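Local coordinates for uncharacterized protein (Bacteroides eggerthii, PDB 4FTD) that is of unknown function but, as a DUF4623-family protein with a six-bladed beta-propeller and an immunoglobulin-like domain, may take part in carbohydrate metabolism, at residues G246-D254 against T297-V305; A339-F347 against L411-E419. One frame throughout, in Å; residues are numbered along the deposited sequence.

Contact 1. Residues G246-D254 against T297-V305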
# COMPACT_ATOMS: atom_id res chain seq x y z
N GLY A 246 18.72 -17.08 5.89
CA GLY A 246 19.07 -15.67 5.79
C GLY A 246 18.96 -15.09 4.41
O GLY A 246 19.24 -13.91 4.23
N ASP A 247 18.61 -15.89 3.41
CA ASP A 247 18.40 -15.32 2.09
C ASP A 247 17.21 -14.37 2.03
O ASP A 247 17.21 -13.48 1.24
CB ASP A 247 18.13 -16.43 1.06
CG ASP A 247 19.40 -17.14 0.64
OD1 ASP A 247 20.27 -16.45 0.05
OD2 ASP A 247 19.53 -18.36 0.86
N ASN A 248 16.20 -14.66 2.85
CA ASN A 248 14.94 -13.92 2.97
C ASN A 248 14.68 -13.73 4.46
O ASN A 248 15.28 -14.41 5.27
CB ASN A 248 13.76 -14.63 2.27
CG ASN A 248 13.48 -16.01 2.81
OD1 ASN A 248 12.98 -16.14 3.95
ND2 ASN A 248 13.79 -17.06 2.01
N ALA A 249 13.88 -12.74 4.79
CA ALA A 249 13.44 -12.53 6.15
C ALA A 249 12.12 -11.79 6.15
O ALA A 249 11.91 -10.88 5.34
CB ALA A 249 14.47 -11.78 6.94
N SER A 250 11.22 -12.22 7.02
CA SER A 250 9.96 -11.45 7.25
C SER A 250 9.87 -11.09 8.73
O SER A 250 9.59 -11.92 9.58
CB SER A 250 8.76 -12.21 6.77
OG SER A 250 8.95 -12.78 5.50
N TYR A 251 10.28 -9.86 9.03
CA TYR A 251 10.25 -9.33 10.38
C TYR A 251 8.83 -8.84 10.67
O TYR A 251 8.35 -7.92 10.01
CB TYR A 251 11.25 -8.19 10.50
CG TYR A 251 12.70 -8.57 10.37
CD1 TYR A 251 13.35 -8.73 9.10
CD2 TYR A 251 13.50 -8.68 11.54
CE1 TYR A 251 14.73 -9.06 9.06
CE2 TYR A 251 14.85 -9.00 11.48
CZ TYR A 251 15.48 -9.16 10.28
OH TYR A 251 16.85 -9.46 10.31
N ASN A 252 8.17 -9.47 11.64
CA ASN A 252 6.82 -9.11 12.09
C ASN A 252 6.92 -8.71 13.58
O ASN A 252 6.87 -9.53 14.44
CB ASN A 252 5.90 -10.33 11.95
CG ASN A 252 5.67 -10.70 10.50
OD1 ASN A 252 4.83 -10.09 9.84
ND2 ASN A 252 6.46 -11.63 9.99
N ILE A 253 7.14 -7.44 13.86
CA ILE A 253 7.34 -7.00 15.22
C ILE A 253 6.37 -5.84 15.43
O ILE A 253 6.41 -4.85 14.70
CB ILE A 253 8.78 -6.61 15.48
CG1 ILE A 253 9.73 -7.76 15.17
CG2 ILE A 253 8.94 -6.06 16.88
CD1 ILE A 253 11.21 -7.35 15.15
N ASP A 254 5.52 -5.97 16.43
CA ASP A 254 4.45 -5.00 16.72
C ASP A 254 4.97 -3.81 17.52
O ASP A 254 6.17 -3.71 17.80
CB ASP A 254 3.25 -5.70 17.36
CG ASP A 254 3.47 -6.14 18.80
OD1 ASP A 254 4.39 -5.66 19.51
OD2 ASP A 254 2.68 -7.00 19.21
N THR A 297 10.47 -21.05 -3.18
CA THR A 297 11.86 -20.68 -3.50
C THR A 297 12.51 -19.92 -2.34
O THR A 297 11.95 -19.74 -1.24
CB THR A 297 12.01 -19.86 -4.83
OG1 THR A 297 11.64 -18.49 -4.60
CG2 THR A 297 11.17 -20.47 -5.98
N MSE A 298 13.73 -19.46 -2.58
CA MSE A 298 14.42 -18.58 -1.63
C MSE A 298 13.84 -17.17 -1.52
O MSE A 298 14.19 -16.47 -0.56
CB MSE A 298 15.87 -18.46 -2.01
CG MSE A 298 16.06 -17.83 -3.41
SE MSE A 298 17.91 -17.44 -3.67
CE MSE A 298 18.06 -15.85 -2.62
N VAL A 299 13.03 -16.74 -2.52
CA VAL A 299 12.35 -15.43 -2.55
C VAL A 299 10.90 -15.65 -2.14
O VAL A 299 10.04 -15.97 -2.95
CB VAL A 299 12.46 -14.72 -3.92
CG1 VAL A 299 11.94 -13.26 -3.83
CG2 VAL A 299 13.91 -14.78 -4.40
N THR A 300 10.66 -15.49 -0.84
CA THR A 300 9.36 -15.80 -0.22
C THR A 300 9.27 -15.00 1.09
O THR A 300 10.30 -14.62 1.67
CB THR A 300 9.24 -17.32 0.07
OG1 THR A 300 7.94 -17.64 0.58
CG2 THR A 300 10.35 -17.79 1.02
N ASN A 301 8.04 -14.73 1.52
CA ASN A 301 7.79 -13.94 2.69
C ASN A 301 6.50 -14.34 3.34
O ASN A 301 5.60 -14.80 2.67
CB ASN A 301 7.64 -12.46 2.33
CG ASN A 301 8.93 -11.80 1.82
OD1 ASN A 301 9.06 -11.60 0.63
ND2 ASN A 301 9.86 -11.45 2.72
N VAL A 302 6.43 -14.06 4.62
CA VAL A 302 5.30 -14.35 5.52
C VAL A 302 5.06 -13.11 6.40
O VAL A 302 5.88 -12.80 7.28
CB VAL A 302 5.56 -15.61 6.41
CG1 VAL A 302 4.37 -15.85 7.35
CG2 VAL A 302 5.79 -16.89 5.59
N TYR A 303 3.95 -12.40 6.17
CA TYR A 303 3.65 -11.16 6.89
C TYR A 303 2.26 -11.17 7.52
O TYR A 303 1.24 -11.53 6.89
CB TYR A 303 3.80 -9.91 5.99
CG TYR A 303 5.25 -9.52 5.71
CD1 TYR A 303 6.07 -9.08 6.72
CD2 TYR A 303 5.75 -9.55 4.45
CE1 TYR A 303 7.40 -8.76 6.50
CE2 TYR A 303 7.06 -9.24 4.20
CZ TYR A 303 7.89 -8.82 5.22
OH TYR A 303 9.19 -8.51 4.93
N ARG A 304 2.25 -10.80 8.79
CA ARG A 304 1.05 -10.73 9.63
C ARG A 304 0.00 -9.78 9.07
O ARG A 304 0.33 -8.72 8.62
CB ARG A 304 1.43 -10.30 11.04
CG ARG A 304 0.34 -10.49 12.08
CD ARG A 304 0.90 -10.28 13.47
NE ARG A 304 -0.16 -10.35 14.46
CZ ARG A 304 -0.06 -9.98 15.74
NH1 ARG A 304 1.08 -9.50 16.24
NH2 ARG A 304 -1.12 -10.09 16.54
N VAL A 305 -1.24 -10.20 9.07
CA VAL A 305 -2.37 -9.37 8.66
C VAL A 305 -2.80 -8.56 9.88
O VAL A 305 -3.33 -9.11 10.82
CB VAL A 305 -3.53 -10.24 8.18
CG1 VAL A 305 -4.78 -9.41 7.90
CG2 VAL A 305 -3.07 -10.98 6.95
O HOH W 1 12.81 -20.06 1.48
O HOH W 2 10.76 -14.56 4.73
O HOH W 3 12.91 -11.25 2.11
O HOH W 4 10.71 -7.71 6.90
O HOH W 5 3.70 -9.19 15.74
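The Y303 ring carries CB of S250 over one face, a CH-pi contact of 4.0 Å from that carbon to the ring centroid, while the carbonyl O of Y251 and a water that joins Y303 OH to Y251 N lie at its edge. The N252 amide bonds to one N-H and one C=O of the other strand's backbone, those of R304 and V302. Its OD1 receives R304 N at 2.9 Å, nearly straight (175° at the hydrogen), from above the amide plane, and its ND2 donates to V302 O at 3.0 Å, close to that plane. CG lies beside the backbone N, anti to the carbonyl carbon (chi1 -67°), which swings the amide toward 300-304. Cut back to an alanine, this position would probably leave V302 O and R304 N without their side-chain partners and open a gap at the edge of the Y303 ring. S250 OG does similar work, accepting V302 N at 3.0 Å and N301 ND2 at 3.2 Å, and a water 2.7 Å from S250 OG bonds to it and to N248 OD1. N248 ND2 donates to M298 O at 2.7 Å from above the carbonyl plane, and its OD1 is held by G264 N. Beyond it, CE of selenomethionine M298 packs against the D247 carboxylate, which is paired with R244. R304 NH1 and D254 OD2, 4.2 Å apart, are opposite charges beyond salt-bridge range; R304 NE bonds to T308 O and D254 OD1 to N258 N. Strands 250-253 and 300-304, 9° from parallel, open successive four-stranded sheets, an interface between neighbouring blades of the beta-propeller.

Contact 2. Residues A339-F347 against L411-E419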
# COMPACT_ATOMS: atom_id res chain seq x y z
N ALA A 339 4.52 -12.08 -7.00
CA ALA A 339 4.27 -11.16 -5.90
C ALA A 339 4.86 -11.77 -4.63
O ALA A 339 4.59 -12.91 -4.27
CB ALA A 339 2.78 -10.90 -5.71
N VAL A 340 5.72 -10.99 -4.01
CA VAL A 340 6.36 -11.32 -2.76
C VAL A 340 6.19 -10.12 -1.81
O VAL A 340 5.58 -9.11 -2.15
CB VAL A 340 7.87 -11.74 -2.94
CG1 VAL A 340 7.97 -12.99 -3.83
CG2 VAL A 340 8.74 -10.62 -3.50
N ALA A 341 6.64 -10.30 -0.57
CA ALA A 341 6.47 -9.31 0.51
C ALA A 341 5.00 -8.77 0.65
O ALA A 341 4.80 -7.58 0.68
CB ALA A 341 7.47 -8.18 0.32
N PRO A 342 4.00 -9.66 0.75
CA PRO A 342 2.57 -9.26 0.81
C PRO A 342 2.17 -8.60 2.12
O PRO A 342 2.18 -9.26 3.18
CB PRO A 342 1.82 -10.60 0.62
CG PRO A 342 2.76 -11.61 1.16
CD PRO A 342 4.14 -11.11 0.88
N LYS A 343 1.85 -7.30 2.07
CA LYS A 343 1.44 -6.56 3.26
C LYS A 343 0.05 -5.96 3.10
O LYS A 343 -0.24 -5.32 2.09
CB LYS A 343 2.45 -5.44 3.59
CG LYS A 343 3.86 -5.96 3.88
CD LYS A 343 4.81 -4.96 4.53
CE LYS A 343 6.16 -5.61 4.82
NZ LYS A 343 7.18 -4.66 5.41
N VAL A 344 -0.79 -6.18 4.09
CA VAL A 344 -2.16 -5.62 4.09
C VAL A 344 -2.13 -4.24 4.74
O VAL A 344 -1.68 -4.11 5.85
CB VAL A 344 -3.15 -6.54 4.82
CG1 VAL A 344 -4.54 -5.88 4.90
CG2 VAL A 344 -3.20 -7.89 4.13
N VAL A 345 -2.63 -3.23 4.02
CA VAL A 345 -2.66 -1.84 4.44
C VAL A 345 -4.10 -1.38 4.56
O VAL A 345 -4.85 -1.51 3.59
CB VAL A 345 -2.01 -0.94 3.34
CG1 VAL A 345 -2.00 0.52 3.74
CG2 VAL A 345 -0.61 -1.40 3.05
N THR A 346 -4.50 -0.87 5.74
CA THR A 346 -5.82 -0.26 5.93
C THR A 346 -5.64 1.25 5.92
O THR A 346 -4.84 1.78 6.68
CB THR A 346 -6.50 -0.70 7.23
OG1 THR A 346 -6.66 -2.11 7.21
CG2 THR A 346 -7.89 -0.01 7.38
N PHE A 347 -6.40 1.93 5.07
CA PHE A 347 -6.25 3.37 4.87
C PHE A 347 -7.56 4.03 4.48
O PHE A 347 -8.15 3.66 3.45
CB PHE A 347 -5.20 3.63 3.79
CG PHE A 347 -4.97 5.08 3.51
CD1 PHE A 347 -4.17 5.84 4.37
CD2 PHE A 347 -5.52 5.70 2.39
CE1 PHE A 347 -3.95 7.20 4.12
CE2 PHE A 347 -5.32 7.06 2.14
CZ PHE A 347 -4.52 7.81 3.01
N LEU A 411 15.50 -10.71 -4.52
CA LEU A 411 14.90 -10.39 -3.24
C LEU A 411 14.25 -8.98 -3.39
O LEU A 411 14.84 -8.04 -4.02
CB LEU A 411 15.89 -10.45 -2.06
CG LEU A 411 16.32 -11.86 -1.57
CD1 LEU A 411 15.12 -12.69 -1.11
CD2 LEU A 411 17.15 -12.58 -2.62
N ALA A 412 13.01 -8.90 -2.89
CA ALA A 412 12.17 -7.69 -2.96
C ALA A 412 11.51 -7.45 -1.62
O ALA A 412 11.20 -8.41 -0.91
CB ALA A 412 11.11 -7.79 -4.05
N GLN A 413 11.35 -6.18 -1.27
CA GLN A 413 10.76 -5.75 -0.02
C GLN A 413 9.66 -4.71 -0.35
O GLN A 413 9.66 -4.04 -1.39
CB GLN A 413 11.78 -5.09 0.93
CG GLN A 413 12.92 -6.00 1.38
CD GLN A 413 13.95 -6.27 0.32
OE1 GLN A 413 14.34 -5.35 -0.43
NE2 GLN A 413 14.43 -7.50 0.25
N THR A 414 8.71 -4.64 0.57
CA THR A 414 7.68 -3.61 0.59
C THR A 414 7.62 -3.02 1.99
O THR A 414 8.04 -3.63 2.98
CB THR A 414 6.28 -4.14 0.21
OG1 THR A 414 5.89 -5.16 1.13
CG2 THR A 414 6.27 -4.64 -1.23
N ASP A 415 7.07 -1.83 2.07
CA ASP A 415 6.84 -1.16 3.36
C ASP A 415 5.85 -0.03 3.11
O ASP A 415 5.64 0.36 1.97
CB ASP A 415 8.13 -0.57 3.95
CG ASP A 415 8.90 -1.55 4.86
OD1 ASP A 415 8.28 -2.18 5.78
OD2 ASP A 415 10.14 -1.64 4.67
N TYR A 416 5.26 0.50 4.17
CA TYR A 416 4.38 1.65 4.00
C TYR A 416 4.36 2.47 5.24
O TYR A 416 4.74 1.98 6.30
CB TYR A 416 2.95 1.17 3.65
CG TYR A 416 2.27 0.44 4.77
CD1 TYR A 416 2.42 -0.95 4.93
CD2 TYR A 416 1.44 1.12 5.68
CE1 TYR A 416 1.78 -1.61 5.97
CE2 TYR A 416 0.81 0.45 6.71
CZ TYR A 416 0.98 -0.91 6.84
OH TYR A 416 0.36 -1.54 7.83
N TYR A 417 3.86 3.69 5.10
CA TYR A 417 3.70 4.65 6.17
C TYR A 417 2.45 5.51 5.89
O TYR A 417 2.23 5.96 4.76
CB TYR A 417 4.93 5.56 6.24
CG TYR A 417 4.77 6.72 7.18
CD1 TYR A 417 4.86 6.52 8.55
CD2 TYR A 417 4.56 8.02 6.70
CE1 TYR A 417 4.72 7.58 9.43
CE2 TYR A 417 4.43 9.10 7.59
CZ TYR A 417 4.50 8.86 8.94
OH TYR A 417 4.38 9.89 9.82
N ILE A 418 1.64 5.69 6.92
CA ILE A 418 0.43 6.51 6.86
C ILE A 418 0.63 7.80 7.62
O ILE A 418 0.94 7.77 8.79
CB ILE A 418 -0.78 5.74 7.43
CG1 ILE A 418 -1.07 4.54 6.49
CG2 ILE A 418 -2.01 6.67 7.58
CD1 ILE A 418 -2.14 3.57 6.92
N GLU A 419 0.47 8.93 6.95
CA GLU A 419 0.52 10.23 7.60
C GLU A 419 -0.91 10.61 8.03
O GLU A 419 -1.85 10.52 7.23
CB GLU A 419 1.11 11.25 6.61
CG GLU A 419 1.53 12.60 7.20
CD GLU A 419 2.24 13.47 6.16
OE1 GLU A 419 3.39 13.13 5.78
OE2 GLU A 419 1.65 14.49 5.72
O HOH W 6 -2.65 -0.76 7.87
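Strands 342-347 and 412-419 run 12° from parallel with their axes 7.6 Å apart at the closest, too far for a shared sheet, and the chain turns a corner at A341. There T414 OG1 donates to A341 O at 2.7 Å, in the carbonyl plane. The hydroxyl is aimed by its place between the backbone N and the carbonyl carbon (chi1 60°). Just before the corner, V340 CG2 packs on A412 CB at 3.7 Å. Alongside T414, K343 runs extended in the opposite direction and brings NZ to two acceptors: T414 O at 2.8 Å and, in a salt bridge, D415 OD1 at 2.7 Å. D415 OD2 is also bonded by S142 OG and Y143 N, and OD1 binds a glycerol, probably from the crystallisation liquor. Farther along, V345 CG2 sits over one face of the Y416 ring, 3.7 Å from the centroid, and a water joins Y416 OH to T346 N. I418 meets the F347 ring at its edge, CG2 lying 4.0 Å from CD1. One lysine thus engages both a main-chain carbonyl and a carboxylate, which probably steadies its positive charge; polar bonds cluster round K343 and T414, with mainly apolar contacts from V345 to I418.

Contact 1 closes before contact 2 opens along the chain, and their centres lie 12 Å apart. Contact 1 joins the first strands of two propeller sheets, 250-253 and 300-304; in contact 2, strand 342-347 meets 412-420, the strand at one edge of the sheet that also holds 120-125 and 439-446. The segments 297-305 and 339-347 are themselves neighbours, so the two contacts belong to one continuous run around the propeller. N301 OD1 and A341 N, 3.0 Å apart, form a weak hydrogen bond between them, and K343 makes a cation-pi contact with Y303. At the start of the strands, L411 packs against M298 and D247. Strands from four sheets, probably successive blades, are thereby linked.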